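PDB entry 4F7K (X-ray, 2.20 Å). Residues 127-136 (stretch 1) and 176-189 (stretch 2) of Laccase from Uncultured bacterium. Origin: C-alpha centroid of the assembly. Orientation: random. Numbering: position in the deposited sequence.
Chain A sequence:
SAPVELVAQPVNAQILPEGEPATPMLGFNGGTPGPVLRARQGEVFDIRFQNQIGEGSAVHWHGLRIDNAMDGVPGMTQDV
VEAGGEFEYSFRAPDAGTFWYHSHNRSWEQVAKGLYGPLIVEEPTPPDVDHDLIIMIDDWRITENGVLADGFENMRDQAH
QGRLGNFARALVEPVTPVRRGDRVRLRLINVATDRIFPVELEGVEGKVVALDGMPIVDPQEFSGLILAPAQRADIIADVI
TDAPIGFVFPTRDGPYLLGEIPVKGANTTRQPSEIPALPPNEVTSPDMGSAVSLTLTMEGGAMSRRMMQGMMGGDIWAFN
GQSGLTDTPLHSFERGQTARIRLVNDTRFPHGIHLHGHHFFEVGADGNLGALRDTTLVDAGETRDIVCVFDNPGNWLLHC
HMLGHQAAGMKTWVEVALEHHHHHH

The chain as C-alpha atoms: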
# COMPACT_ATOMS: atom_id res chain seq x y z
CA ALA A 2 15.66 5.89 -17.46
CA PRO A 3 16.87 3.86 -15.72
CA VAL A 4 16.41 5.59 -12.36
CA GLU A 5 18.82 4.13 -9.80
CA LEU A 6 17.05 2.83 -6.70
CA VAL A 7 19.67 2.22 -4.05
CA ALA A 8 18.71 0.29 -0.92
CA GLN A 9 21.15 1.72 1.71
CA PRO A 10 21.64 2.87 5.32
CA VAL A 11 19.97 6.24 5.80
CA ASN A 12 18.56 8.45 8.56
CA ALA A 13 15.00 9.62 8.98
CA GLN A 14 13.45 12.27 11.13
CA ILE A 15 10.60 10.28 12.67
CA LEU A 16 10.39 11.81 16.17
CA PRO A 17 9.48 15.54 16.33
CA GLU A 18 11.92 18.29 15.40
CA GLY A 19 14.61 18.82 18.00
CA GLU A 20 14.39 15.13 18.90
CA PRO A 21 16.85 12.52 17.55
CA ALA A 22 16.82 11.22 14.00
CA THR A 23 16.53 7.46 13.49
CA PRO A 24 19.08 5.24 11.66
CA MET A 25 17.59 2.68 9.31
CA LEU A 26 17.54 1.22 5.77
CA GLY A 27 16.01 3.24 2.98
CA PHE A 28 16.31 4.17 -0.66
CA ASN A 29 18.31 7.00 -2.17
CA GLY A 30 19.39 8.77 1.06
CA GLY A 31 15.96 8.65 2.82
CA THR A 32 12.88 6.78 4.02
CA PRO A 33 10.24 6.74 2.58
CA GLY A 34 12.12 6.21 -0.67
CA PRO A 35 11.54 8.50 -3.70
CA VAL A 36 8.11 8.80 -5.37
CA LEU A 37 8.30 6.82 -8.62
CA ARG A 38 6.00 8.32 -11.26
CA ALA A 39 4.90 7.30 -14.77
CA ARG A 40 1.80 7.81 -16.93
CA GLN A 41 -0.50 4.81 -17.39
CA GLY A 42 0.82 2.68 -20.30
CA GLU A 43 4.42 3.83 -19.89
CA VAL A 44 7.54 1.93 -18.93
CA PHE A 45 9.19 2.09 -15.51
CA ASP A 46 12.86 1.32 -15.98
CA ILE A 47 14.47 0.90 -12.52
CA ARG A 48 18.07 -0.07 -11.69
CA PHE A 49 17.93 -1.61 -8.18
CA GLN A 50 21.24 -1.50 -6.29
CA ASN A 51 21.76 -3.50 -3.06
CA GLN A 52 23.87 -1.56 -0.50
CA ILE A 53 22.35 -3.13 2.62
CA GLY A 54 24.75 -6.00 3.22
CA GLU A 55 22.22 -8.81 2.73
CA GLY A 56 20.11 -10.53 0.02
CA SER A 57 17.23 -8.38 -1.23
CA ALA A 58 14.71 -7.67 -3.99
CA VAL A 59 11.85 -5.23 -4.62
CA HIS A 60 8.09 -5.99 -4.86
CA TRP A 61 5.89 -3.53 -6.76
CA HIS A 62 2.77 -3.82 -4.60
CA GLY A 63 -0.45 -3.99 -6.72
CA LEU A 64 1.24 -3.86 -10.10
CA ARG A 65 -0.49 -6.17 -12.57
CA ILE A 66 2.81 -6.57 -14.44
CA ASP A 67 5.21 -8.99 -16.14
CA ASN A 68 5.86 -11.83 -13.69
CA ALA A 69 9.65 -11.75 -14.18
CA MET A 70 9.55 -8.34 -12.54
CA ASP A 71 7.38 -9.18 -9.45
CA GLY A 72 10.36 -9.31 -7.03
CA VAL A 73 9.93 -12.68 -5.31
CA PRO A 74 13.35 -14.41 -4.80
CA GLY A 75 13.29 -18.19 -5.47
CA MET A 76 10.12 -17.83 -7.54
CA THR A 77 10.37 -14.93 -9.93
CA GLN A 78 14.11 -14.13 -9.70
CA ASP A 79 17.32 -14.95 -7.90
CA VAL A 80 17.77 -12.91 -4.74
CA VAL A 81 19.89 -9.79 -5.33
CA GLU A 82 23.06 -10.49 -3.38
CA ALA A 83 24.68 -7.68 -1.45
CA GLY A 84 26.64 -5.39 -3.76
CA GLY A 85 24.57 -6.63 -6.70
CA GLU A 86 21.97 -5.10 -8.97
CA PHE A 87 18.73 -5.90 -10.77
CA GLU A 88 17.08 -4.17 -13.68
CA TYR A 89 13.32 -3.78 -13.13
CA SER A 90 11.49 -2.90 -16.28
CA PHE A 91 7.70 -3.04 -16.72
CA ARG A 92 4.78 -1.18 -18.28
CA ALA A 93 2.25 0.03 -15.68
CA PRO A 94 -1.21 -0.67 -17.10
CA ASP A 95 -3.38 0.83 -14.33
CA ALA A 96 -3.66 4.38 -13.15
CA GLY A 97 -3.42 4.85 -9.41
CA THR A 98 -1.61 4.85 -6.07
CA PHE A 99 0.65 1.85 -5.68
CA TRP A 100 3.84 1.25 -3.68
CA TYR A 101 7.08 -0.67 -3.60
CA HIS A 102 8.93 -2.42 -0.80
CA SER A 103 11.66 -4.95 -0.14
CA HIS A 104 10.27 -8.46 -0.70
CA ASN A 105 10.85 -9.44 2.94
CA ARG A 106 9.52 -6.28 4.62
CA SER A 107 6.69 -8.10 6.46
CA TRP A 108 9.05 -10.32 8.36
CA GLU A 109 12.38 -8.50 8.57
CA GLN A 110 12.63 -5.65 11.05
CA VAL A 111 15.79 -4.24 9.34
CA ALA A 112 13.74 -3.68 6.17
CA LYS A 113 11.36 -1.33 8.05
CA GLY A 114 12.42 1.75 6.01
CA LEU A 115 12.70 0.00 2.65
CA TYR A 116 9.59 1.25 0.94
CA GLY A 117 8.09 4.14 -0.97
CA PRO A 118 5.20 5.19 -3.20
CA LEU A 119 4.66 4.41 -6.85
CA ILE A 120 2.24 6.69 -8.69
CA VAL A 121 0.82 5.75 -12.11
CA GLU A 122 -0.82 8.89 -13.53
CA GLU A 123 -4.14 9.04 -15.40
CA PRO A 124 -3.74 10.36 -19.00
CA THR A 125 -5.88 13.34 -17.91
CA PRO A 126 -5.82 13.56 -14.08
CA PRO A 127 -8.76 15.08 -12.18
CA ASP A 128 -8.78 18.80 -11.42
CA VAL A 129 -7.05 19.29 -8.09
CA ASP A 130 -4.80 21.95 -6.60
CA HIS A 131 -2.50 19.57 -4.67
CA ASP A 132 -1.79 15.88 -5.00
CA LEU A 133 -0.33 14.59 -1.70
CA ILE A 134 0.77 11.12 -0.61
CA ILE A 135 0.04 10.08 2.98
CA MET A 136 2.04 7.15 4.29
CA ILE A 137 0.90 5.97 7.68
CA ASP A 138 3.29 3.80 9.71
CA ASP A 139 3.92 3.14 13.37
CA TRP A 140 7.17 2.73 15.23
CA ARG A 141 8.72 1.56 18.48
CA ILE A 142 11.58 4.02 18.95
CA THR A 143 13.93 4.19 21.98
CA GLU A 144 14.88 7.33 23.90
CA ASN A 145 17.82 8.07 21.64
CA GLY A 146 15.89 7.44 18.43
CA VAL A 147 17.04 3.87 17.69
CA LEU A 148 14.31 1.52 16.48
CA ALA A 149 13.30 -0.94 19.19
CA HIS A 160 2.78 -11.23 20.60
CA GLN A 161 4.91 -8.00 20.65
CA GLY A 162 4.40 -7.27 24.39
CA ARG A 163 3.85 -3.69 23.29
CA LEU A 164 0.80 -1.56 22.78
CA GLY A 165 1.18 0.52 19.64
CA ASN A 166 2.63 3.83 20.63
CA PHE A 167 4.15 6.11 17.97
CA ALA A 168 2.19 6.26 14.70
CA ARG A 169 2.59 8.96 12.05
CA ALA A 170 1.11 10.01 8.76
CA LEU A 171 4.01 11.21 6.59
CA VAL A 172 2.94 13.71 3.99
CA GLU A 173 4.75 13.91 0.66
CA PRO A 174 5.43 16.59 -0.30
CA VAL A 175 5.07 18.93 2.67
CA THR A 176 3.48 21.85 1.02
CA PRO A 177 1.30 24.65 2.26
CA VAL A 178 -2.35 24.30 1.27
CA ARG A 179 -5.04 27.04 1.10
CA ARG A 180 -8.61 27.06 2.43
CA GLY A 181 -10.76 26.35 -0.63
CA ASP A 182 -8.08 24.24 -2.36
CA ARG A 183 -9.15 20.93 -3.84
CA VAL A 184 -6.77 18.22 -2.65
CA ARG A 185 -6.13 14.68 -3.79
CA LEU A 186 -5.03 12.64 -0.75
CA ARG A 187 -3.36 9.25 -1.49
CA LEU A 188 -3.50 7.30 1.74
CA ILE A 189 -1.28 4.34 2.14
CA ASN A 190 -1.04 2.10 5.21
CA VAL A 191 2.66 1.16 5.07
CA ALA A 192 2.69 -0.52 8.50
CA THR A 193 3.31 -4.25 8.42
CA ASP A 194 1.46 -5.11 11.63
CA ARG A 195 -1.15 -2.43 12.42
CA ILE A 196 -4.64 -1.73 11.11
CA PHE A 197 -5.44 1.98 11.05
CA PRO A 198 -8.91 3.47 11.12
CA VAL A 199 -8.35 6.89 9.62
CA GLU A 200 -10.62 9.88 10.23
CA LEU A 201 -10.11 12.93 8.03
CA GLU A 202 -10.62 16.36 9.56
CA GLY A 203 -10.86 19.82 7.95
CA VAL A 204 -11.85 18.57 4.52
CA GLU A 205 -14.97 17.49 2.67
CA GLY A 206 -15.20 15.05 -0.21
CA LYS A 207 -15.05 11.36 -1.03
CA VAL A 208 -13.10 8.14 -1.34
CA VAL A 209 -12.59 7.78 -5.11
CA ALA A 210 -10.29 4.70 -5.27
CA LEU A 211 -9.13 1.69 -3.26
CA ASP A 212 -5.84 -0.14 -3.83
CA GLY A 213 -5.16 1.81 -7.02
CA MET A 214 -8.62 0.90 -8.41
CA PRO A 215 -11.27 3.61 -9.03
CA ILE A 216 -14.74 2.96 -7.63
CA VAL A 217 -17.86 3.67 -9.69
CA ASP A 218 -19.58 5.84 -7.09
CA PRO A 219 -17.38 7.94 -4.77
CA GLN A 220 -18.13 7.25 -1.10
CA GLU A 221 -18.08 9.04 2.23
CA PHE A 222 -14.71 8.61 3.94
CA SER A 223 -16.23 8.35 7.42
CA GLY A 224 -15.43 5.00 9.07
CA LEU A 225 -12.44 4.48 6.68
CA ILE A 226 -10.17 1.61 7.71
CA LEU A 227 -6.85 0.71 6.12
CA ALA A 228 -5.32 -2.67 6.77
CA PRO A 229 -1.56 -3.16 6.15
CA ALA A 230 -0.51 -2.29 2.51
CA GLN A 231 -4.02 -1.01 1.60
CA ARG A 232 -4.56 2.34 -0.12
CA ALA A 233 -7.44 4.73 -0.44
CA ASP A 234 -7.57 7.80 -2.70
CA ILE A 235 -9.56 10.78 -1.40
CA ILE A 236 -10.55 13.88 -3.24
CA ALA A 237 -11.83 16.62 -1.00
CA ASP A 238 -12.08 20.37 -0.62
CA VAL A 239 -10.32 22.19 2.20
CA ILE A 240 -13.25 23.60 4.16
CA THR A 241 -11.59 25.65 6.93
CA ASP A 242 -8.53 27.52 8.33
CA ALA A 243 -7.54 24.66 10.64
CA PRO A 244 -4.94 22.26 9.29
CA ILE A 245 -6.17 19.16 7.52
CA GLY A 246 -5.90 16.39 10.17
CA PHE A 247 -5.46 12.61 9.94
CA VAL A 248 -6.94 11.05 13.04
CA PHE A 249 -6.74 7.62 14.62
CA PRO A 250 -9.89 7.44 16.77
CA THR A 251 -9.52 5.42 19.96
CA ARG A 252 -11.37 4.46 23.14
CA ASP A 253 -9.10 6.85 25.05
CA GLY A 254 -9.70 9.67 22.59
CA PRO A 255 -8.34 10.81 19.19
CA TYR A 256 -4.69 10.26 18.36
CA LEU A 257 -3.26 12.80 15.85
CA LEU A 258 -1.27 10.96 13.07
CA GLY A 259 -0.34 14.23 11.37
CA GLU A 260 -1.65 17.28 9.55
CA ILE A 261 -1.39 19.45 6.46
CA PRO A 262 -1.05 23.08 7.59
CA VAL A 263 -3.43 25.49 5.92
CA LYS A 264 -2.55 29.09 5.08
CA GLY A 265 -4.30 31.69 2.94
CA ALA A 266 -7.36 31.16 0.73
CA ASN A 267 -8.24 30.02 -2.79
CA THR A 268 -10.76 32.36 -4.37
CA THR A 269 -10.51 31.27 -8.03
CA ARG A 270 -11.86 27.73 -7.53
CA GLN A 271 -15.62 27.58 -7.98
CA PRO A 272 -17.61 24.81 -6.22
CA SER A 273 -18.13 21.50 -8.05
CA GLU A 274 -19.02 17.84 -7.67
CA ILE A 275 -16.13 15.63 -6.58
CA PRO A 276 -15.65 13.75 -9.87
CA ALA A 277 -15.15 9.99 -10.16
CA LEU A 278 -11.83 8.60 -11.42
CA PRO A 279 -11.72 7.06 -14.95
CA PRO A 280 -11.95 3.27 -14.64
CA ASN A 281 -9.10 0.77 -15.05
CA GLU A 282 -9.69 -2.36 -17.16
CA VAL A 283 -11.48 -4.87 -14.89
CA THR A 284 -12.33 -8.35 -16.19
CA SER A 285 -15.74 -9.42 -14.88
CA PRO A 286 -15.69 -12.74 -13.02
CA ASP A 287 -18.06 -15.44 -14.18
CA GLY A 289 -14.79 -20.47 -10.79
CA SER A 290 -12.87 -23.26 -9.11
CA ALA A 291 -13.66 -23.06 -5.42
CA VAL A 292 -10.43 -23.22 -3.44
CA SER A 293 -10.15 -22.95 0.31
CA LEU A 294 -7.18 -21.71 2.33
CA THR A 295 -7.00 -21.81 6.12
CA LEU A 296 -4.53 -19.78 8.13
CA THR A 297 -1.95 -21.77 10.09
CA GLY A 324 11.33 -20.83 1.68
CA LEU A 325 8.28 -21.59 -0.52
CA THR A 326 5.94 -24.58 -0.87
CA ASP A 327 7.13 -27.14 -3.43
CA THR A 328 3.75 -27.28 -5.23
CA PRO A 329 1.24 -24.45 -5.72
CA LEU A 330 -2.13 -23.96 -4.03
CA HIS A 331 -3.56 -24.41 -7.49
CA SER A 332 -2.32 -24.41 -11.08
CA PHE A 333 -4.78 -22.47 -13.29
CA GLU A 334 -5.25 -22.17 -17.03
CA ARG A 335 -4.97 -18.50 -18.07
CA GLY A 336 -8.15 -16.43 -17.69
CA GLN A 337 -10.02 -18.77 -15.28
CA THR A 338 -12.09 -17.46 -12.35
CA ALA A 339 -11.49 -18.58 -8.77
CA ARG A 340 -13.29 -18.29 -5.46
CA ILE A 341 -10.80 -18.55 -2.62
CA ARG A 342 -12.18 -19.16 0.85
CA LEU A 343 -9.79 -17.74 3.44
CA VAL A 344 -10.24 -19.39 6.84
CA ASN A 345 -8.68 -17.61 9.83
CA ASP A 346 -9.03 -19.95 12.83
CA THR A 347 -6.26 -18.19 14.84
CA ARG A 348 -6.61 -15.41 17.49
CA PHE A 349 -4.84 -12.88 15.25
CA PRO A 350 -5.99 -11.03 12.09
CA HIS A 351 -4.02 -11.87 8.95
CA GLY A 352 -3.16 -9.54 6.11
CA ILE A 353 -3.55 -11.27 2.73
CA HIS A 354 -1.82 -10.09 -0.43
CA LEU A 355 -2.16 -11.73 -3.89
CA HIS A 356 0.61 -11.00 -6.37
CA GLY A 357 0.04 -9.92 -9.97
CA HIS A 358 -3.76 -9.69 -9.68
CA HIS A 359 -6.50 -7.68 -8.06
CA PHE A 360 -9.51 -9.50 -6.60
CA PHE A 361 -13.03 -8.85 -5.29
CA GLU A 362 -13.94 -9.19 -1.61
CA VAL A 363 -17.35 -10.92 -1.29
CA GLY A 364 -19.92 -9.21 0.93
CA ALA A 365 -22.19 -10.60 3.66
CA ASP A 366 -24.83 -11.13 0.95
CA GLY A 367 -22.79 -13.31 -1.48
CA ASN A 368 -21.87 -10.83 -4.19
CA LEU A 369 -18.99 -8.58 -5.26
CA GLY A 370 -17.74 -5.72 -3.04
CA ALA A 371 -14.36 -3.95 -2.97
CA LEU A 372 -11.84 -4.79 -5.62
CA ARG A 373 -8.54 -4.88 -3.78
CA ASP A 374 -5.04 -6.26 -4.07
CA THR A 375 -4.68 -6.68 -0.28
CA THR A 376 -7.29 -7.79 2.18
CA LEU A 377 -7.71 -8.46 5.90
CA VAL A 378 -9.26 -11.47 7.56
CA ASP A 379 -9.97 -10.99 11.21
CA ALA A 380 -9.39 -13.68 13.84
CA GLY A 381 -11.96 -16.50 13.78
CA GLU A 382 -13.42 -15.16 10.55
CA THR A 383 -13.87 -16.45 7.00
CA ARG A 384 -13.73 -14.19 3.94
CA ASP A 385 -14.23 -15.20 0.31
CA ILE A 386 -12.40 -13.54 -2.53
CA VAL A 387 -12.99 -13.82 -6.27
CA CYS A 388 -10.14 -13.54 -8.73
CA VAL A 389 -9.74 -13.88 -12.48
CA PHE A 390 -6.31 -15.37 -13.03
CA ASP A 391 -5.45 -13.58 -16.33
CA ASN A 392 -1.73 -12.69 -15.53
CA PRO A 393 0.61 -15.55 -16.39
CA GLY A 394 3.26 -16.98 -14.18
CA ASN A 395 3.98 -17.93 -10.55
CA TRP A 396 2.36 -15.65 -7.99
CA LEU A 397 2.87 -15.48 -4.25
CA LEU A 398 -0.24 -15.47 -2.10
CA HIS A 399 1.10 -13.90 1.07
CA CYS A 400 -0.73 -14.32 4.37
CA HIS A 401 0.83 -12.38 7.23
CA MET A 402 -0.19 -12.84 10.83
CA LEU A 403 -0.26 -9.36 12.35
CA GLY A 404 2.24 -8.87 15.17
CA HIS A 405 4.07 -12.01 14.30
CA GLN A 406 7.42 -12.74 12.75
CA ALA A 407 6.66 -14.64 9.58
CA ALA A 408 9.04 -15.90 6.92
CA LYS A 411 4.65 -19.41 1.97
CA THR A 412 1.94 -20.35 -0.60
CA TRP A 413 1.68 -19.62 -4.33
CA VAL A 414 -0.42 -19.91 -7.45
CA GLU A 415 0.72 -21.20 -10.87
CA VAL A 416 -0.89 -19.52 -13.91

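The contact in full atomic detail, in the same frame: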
# COMPACT_ATOMS: atom_id res chain seq x y z
N PRO A 127 -7.67 14.19 -12.56
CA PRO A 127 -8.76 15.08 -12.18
C PRO A 127 -8.23 16.45 -11.76
O PRO A 127 -7.04 16.61 -11.48
CB PRO A 127 -9.37 14.38 -10.98
CG PRO A 127 -8.25 13.61 -10.41
CD PRO A 127 -7.56 13.07 -11.62
N ASP A 128 -9.13 17.42 -11.71
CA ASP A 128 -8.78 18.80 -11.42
C ASP A 128 -8.57 18.97 -9.91
O ASP A 128 -9.53 19.05 -9.14
CB ASP A 128 -9.90 19.73 -11.94
CG ASP A 128 -9.77 21.15 -11.41
OD1 ASP A 128 -8.62 21.62 -11.22
OD2 ASP A 128 -10.82 21.78 -11.17
N VAL A 129 -7.32 19.03 -9.49
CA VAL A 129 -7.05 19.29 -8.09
C VAL A 129 -5.94 20.30 -8.00
O VAL A 129 -5.14 20.42 -8.94
CB VAL A 129 -6.71 18.00 -7.26
CG1 VAL A 129 -7.90 17.05 -7.23
CG2 VAL A 129 -5.48 17.28 -7.81
N ASP A 130 -5.89 21.01 -6.88
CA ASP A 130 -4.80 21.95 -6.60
C ASP A 130 -3.52 21.31 -6.05
O ASP A 130 -2.43 21.75 -6.37
CB ASP A 130 -5.27 23.07 -5.66
CG ASP A 130 -6.40 23.86 -6.25
OD1 ASP A 130 -6.25 24.33 -7.40
OD2 ASP A 130 -7.43 24.01 -5.57
N HIS A 131 -3.66 20.27 -5.23
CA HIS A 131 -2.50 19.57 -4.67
C HIS A 131 -2.77 18.08 -4.62
O HIS A 131 -3.87 17.65 -4.29
CB HIS A 131 -2.17 20.05 -3.26
CG HIS A 131 -1.82 21.50 -3.18
ND1 HIS A 131 -2.75 22.48 -2.89
CD2 HIS A 131 -0.65 22.15 -3.36
CE1 HIS A 131 -2.16 23.66 -2.88
NE2 HIS A 131 -0.88 23.49 -3.17
N ASP A 132 -1.74 17.32 -4.95
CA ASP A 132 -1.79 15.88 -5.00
C ASP A 132 -0.74 15.39 -4.01
O ASP A 132 0.45 15.39 -4.31
CB ASP A 132 -1.49 15.43 -6.44
CG ASP A 132 -1.59 13.92 -6.63
OD1 ASP A 132 -1.49 13.13 -5.63
OD2 ASP A 132 -1.74 13.51 -7.81
N LEU A 133 -1.21 14.96 -2.83
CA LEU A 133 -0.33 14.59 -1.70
C LEU A 133 -0.43 13.11 -1.37
O LEU A 133 -1.50 12.50 -1.50
CB LEU A 133 -0.66 15.42 -0.45
CG LEU A 133 -0.82 16.93 -0.70
CD1 LEU A 133 -1.52 17.67 0.44
CD2 LEU A 133 0.51 17.61 -1.08
N ILE A 134 0.70 12.53 -0.96
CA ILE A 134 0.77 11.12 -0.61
C ILE A 134 0.90 11.03 0.91
O ILE A 134 1.74 11.70 1.49
CB ILE A 134 1.98 10.46 -1.31
CG1 ILE A 134 1.73 10.37 -2.83
CG2 ILE A 134 2.34 9.11 -0.68
CD1 ILE A 134 3.01 10.23 -3.66
N ILE A 135 0.08 10.18 1.54
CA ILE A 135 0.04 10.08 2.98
C ILE A 135 0.35 8.65 3.37
O ILE A 135 -0.52 7.75 3.25
CB ILE A 135 -1.38 10.40 3.57
CG1 ILE A 135 -2.08 11.53 2.80
CG2 ILE A 135 -1.29 10.64 5.09
CD1 ILE A 135 -1.37 12.82 2.79
N MET A 136 1.57 8.46 3.88
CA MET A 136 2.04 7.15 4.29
C MET A 136 1.94 7.05 5.81
O MET A 136 2.58 7.83 6.57
CB MET A 136 3.46 6.88 3.76
CG MET A 136 3.51 6.65 2.22
SD MET A 136 5.15 6.99 1.46
CE MET A 136 5.29 8.79 1.55
N THR A 176 3.74 20.74 1.86
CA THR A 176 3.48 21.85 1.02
C THR A 176 2.38 22.60 1.72
O THR A 176 1.56 21.99 2.40
CB THR A 176 3.13 21.35 -0.42
OG1 THR A 176 3.74 22.21 -1.38
CG2 THR A 176 1.62 21.24 -0.66
N PRO A 177 2.37 23.93 1.60
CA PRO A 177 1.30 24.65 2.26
C PRO A 177 0.06 24.64 1.37
O PRO A 177 0.16 24.82 0.16
CB PRO A 177 1.86 26.07 2.41
CG PRO A 177 2.89 26.21 1.32
CD PRO A 177 3.26 24.83 0.83
N VAL A 178 -1.09 24.43 1.99
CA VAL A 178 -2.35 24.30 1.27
C VAL A 178 -3.29 25.44 1.70
O VAL A 178 -3.21 25.91 2.84
CB VAL A 178 -2.92 22.87 1.50
CG1 VAL A 178 -4.43 22.80 1.48
CG2 VAL A 178 -2.30 21.90 0.50
N ARG A 179 -4.15 25.90 0.80
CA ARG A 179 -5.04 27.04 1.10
C ARG A 179 -6.46 26.56 1.38
O ARG A 179 -6.86 25.51 0.88
CB ARG A 179 -5.04 28.06 -0.05
CG ARG A 179 -3.66 28.62 -0.42
CD ARG A 179 -3.75 29.82 -1.35
NE ARG A 179 -3.89 29.44 -2.76
CZ ARG A 179 -4.03 30.31 -3.77
NH1 ARG A 179 -4.06 31.62 -3.54
NH2 ARG A 179 -4.15 29.87 -5.02
N ARG A 180 -7.19 27.31 2.19
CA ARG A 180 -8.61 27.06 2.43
C ARG A 180 -9.36 27.29 1.12
O ARG A 180 -9.23 28.34 0.50
CB ARG A 180 -9.11 28.01 3.52
CG ARG A 180 -10.56 27.84 3.93
CD ARG A 180 -11.03 29.09 4.68
NE ARG A 180 -11.36 30.17 3.76
CZ ARG A 180 -11.47 31.46 4.10
NH1 ARG A 180 -11.26 31.85 5.35
NH2 ARG A 180 -11.77 32.35 3.17
N GLY A 181 -10.13 26.29 0.69
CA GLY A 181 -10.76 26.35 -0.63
C GLY A 181 -10.01 25.58 -1.72
O GLY A 181 -10.52 25.41 -2.81
N ASP A 182 -8.79 25.13 -1.43
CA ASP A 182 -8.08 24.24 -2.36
C ASP A 182 -8.78 22.90 -2.48
O ASP A 182 -9.40 22.43 -1.52
CB ASP A 182 -6.63 23.99 -1.94
CG ASP A 182 -5.71 25.12 -2.33
OD1 ASP A 182 -6.10 25.97 -3.16
OD2 ASP A 182 -4.58 25.18 -1.78
N ARG A 183 -8.71 22.31 -3.66
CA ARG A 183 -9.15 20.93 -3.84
C ARG A 183 -7.94 20.03 -3.76
O ARG A 183 -7.04 20.15 -4.59
CB ARG A 183 -9.84 20.73 -5.18
CG ARG A 183 -10.29 19.28 -5.38
CD ARG A 183 -11.44 19.17 -6.33
NE ARG A 183 -12.70 19.50 -5.69
CZ ARG A 183 -13.88 19.40 -6.28
NH1 ARG A 183 -13.96 18.97 -7.54
NH2 ARG A 183 -14.97 19.72 -5.62
N VAL A 184 -7.92 19.12 -2.79
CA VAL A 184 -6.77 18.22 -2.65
C VAL A 184 -7.08 16.78 -2.99
O VAL A 184 -8.14 16.28 -2.62
CB VAL A 184 -6.12 18.29 -1.24
CG1 VAL A 184 -5.65 19.70 -0.94
CG2 VAL A 184 -7.08 17.76 -0.15
N ARG A 185 -6.16 16.13 -3.68
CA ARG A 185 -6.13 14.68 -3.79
C ARG A 185 -5.19 14.12 -2.70
O ARG A 185 -4.04 14.51 -2.62
CB ARG A 185 -5.68 14.24 -5.19
CG ARG A 185 -5.80 12.73 -5.43
CD ARG A 185 -5.39 12.37 -6.84
NE ARG A 185 -5.59 10.95 -7.12
CZ ARG A 185 -5.69 10.42 -8.36
NH1 ARG A 185 -5.58 11.21 -9.42
NH2 ARG A 185 -5.87 9.11 -8.53
N LEU A 186 -5.73 13.25 -1.84
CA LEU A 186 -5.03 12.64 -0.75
C LEU A 186 -4.93 11.12 -0.97
O LEU A 186 -5.94 10.42 -0.93
CB LEU A 186 -5.74 12.96 0.58
CG LEU A 186 -5.90 14.45 0.95
CD1 LEU A 186 -6.82 14.61 2.12
CD2 LEU A 186 -4.56 15.11 1.26
N ARG A 187 -3.70 10.66 -1.23
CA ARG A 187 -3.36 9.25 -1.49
C ARG A 187 -2.86 8.55 -0.23
O ARG A 187 -1.67 8.66 0.14
CB ARG A 187 -2.31 9.18 -2.60
CG ARG A 187 -2.80 9.80 -3.95
CD ARG A 187 -1.69 9.70 -4.95
NE ARG A 187 -1.90 10.47 -6.17
CZ ARG A 187 -2.18 9.94 -7.37
NH1 ARG A 187 -2.35 8.63 -7.50
NH2 ARG A 187 -2.32 10.73 -8.43
N LEU A 188 -3.78 7.85 0.44
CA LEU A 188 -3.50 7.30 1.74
C LEU A 188 -2.96 5.92 1.54
O LEU A 188 -3.53 5.12 0.79
CB LEU A 188 -4.76 7.21 2.62
CG LEU A 188 -5.27 8.44 3.37
CD1 LEU A 188 -5.44 9.69 2.52
CD2 LEU A 188 -6.61 8.08 4.06
N ILE A 189 -1.87 5.64 2.22
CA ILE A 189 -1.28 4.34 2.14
C ILE A 189 -0.94 3.88 3.54
O ILE A 189 -0.19 4.59 4.24
CB ILE A 189 0.02 4.33 1.32
CG1 ILE A 189 -0.19 4.99 -0.05
CG2 ILE A 189 0.50 2.89 1.18
CD1 ILE A 189 1.09 5.19 -0.90

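Residues 131-136 and 183-189 form neighbouring parallel strands, their N-to-C directions 20° apart and their axes 4.6 Å apart at closest approach. The register runs unbroken from His 131 opposite Val 184 to Met 136 opposite Ile 189. The backbone bonds follow the parallel pattern, in which one residue bonds to two on the neighbouring strand. Arg 185 N donates to His 131 O (2.8 Å) while Leu 133 N donates to Arg 185 O (2.9 Å); Arg 187 repeats this, its N reaching Leu 133 O at 2.9 Å and its O accepting from Ile 135 N at 2.7 Å. Ile 189 N to Ile 135 O (2.7 Å) is the last of these bonds within the two stretches, and both strands run on beyond them. N-H...O angles of 155° to 175° support all five assignments.

At the strand entrance, Arg 183 O accepts a 2.7 Å bond from Asp 130 N and a weak one from His 131 N at 3.4 Å. Asp 130 OD2 in turn accepts from Arg 183 N (2.9 Å, 165°), so side chain and backbone of Asp 130 together grip one residue.

Side chains alternate between the faces of the sheet. On the face carrying Asp 132 and Arg 187, a two-pronged salt bridge forms: Arg 187 NE lies 2.7 Å from Asp 132 OD1 and Arg 187 NH2 2.9 Å from Asp 132 OD2, at 166° and 167°, with OD1 near the guanidinium plane.

The other face carries His 131, Leu 133 and Ile 135. Val 178 CG2 sits 3.7 Å from the centroid of the His 131 ring, 22° off its normal, a CH-pi contact over the face. Asp 182 OD2 lies at the ring edge, but its 3.4 Å approach to His 131 ND1 has too poor an angle for a hydrogen bond. Farther along, Leu 133 CD1 meets Leu 186 CD2 at 4.1 Å, and Ile 135 CG1 packs 3.8 Å from Leu 188 CD1.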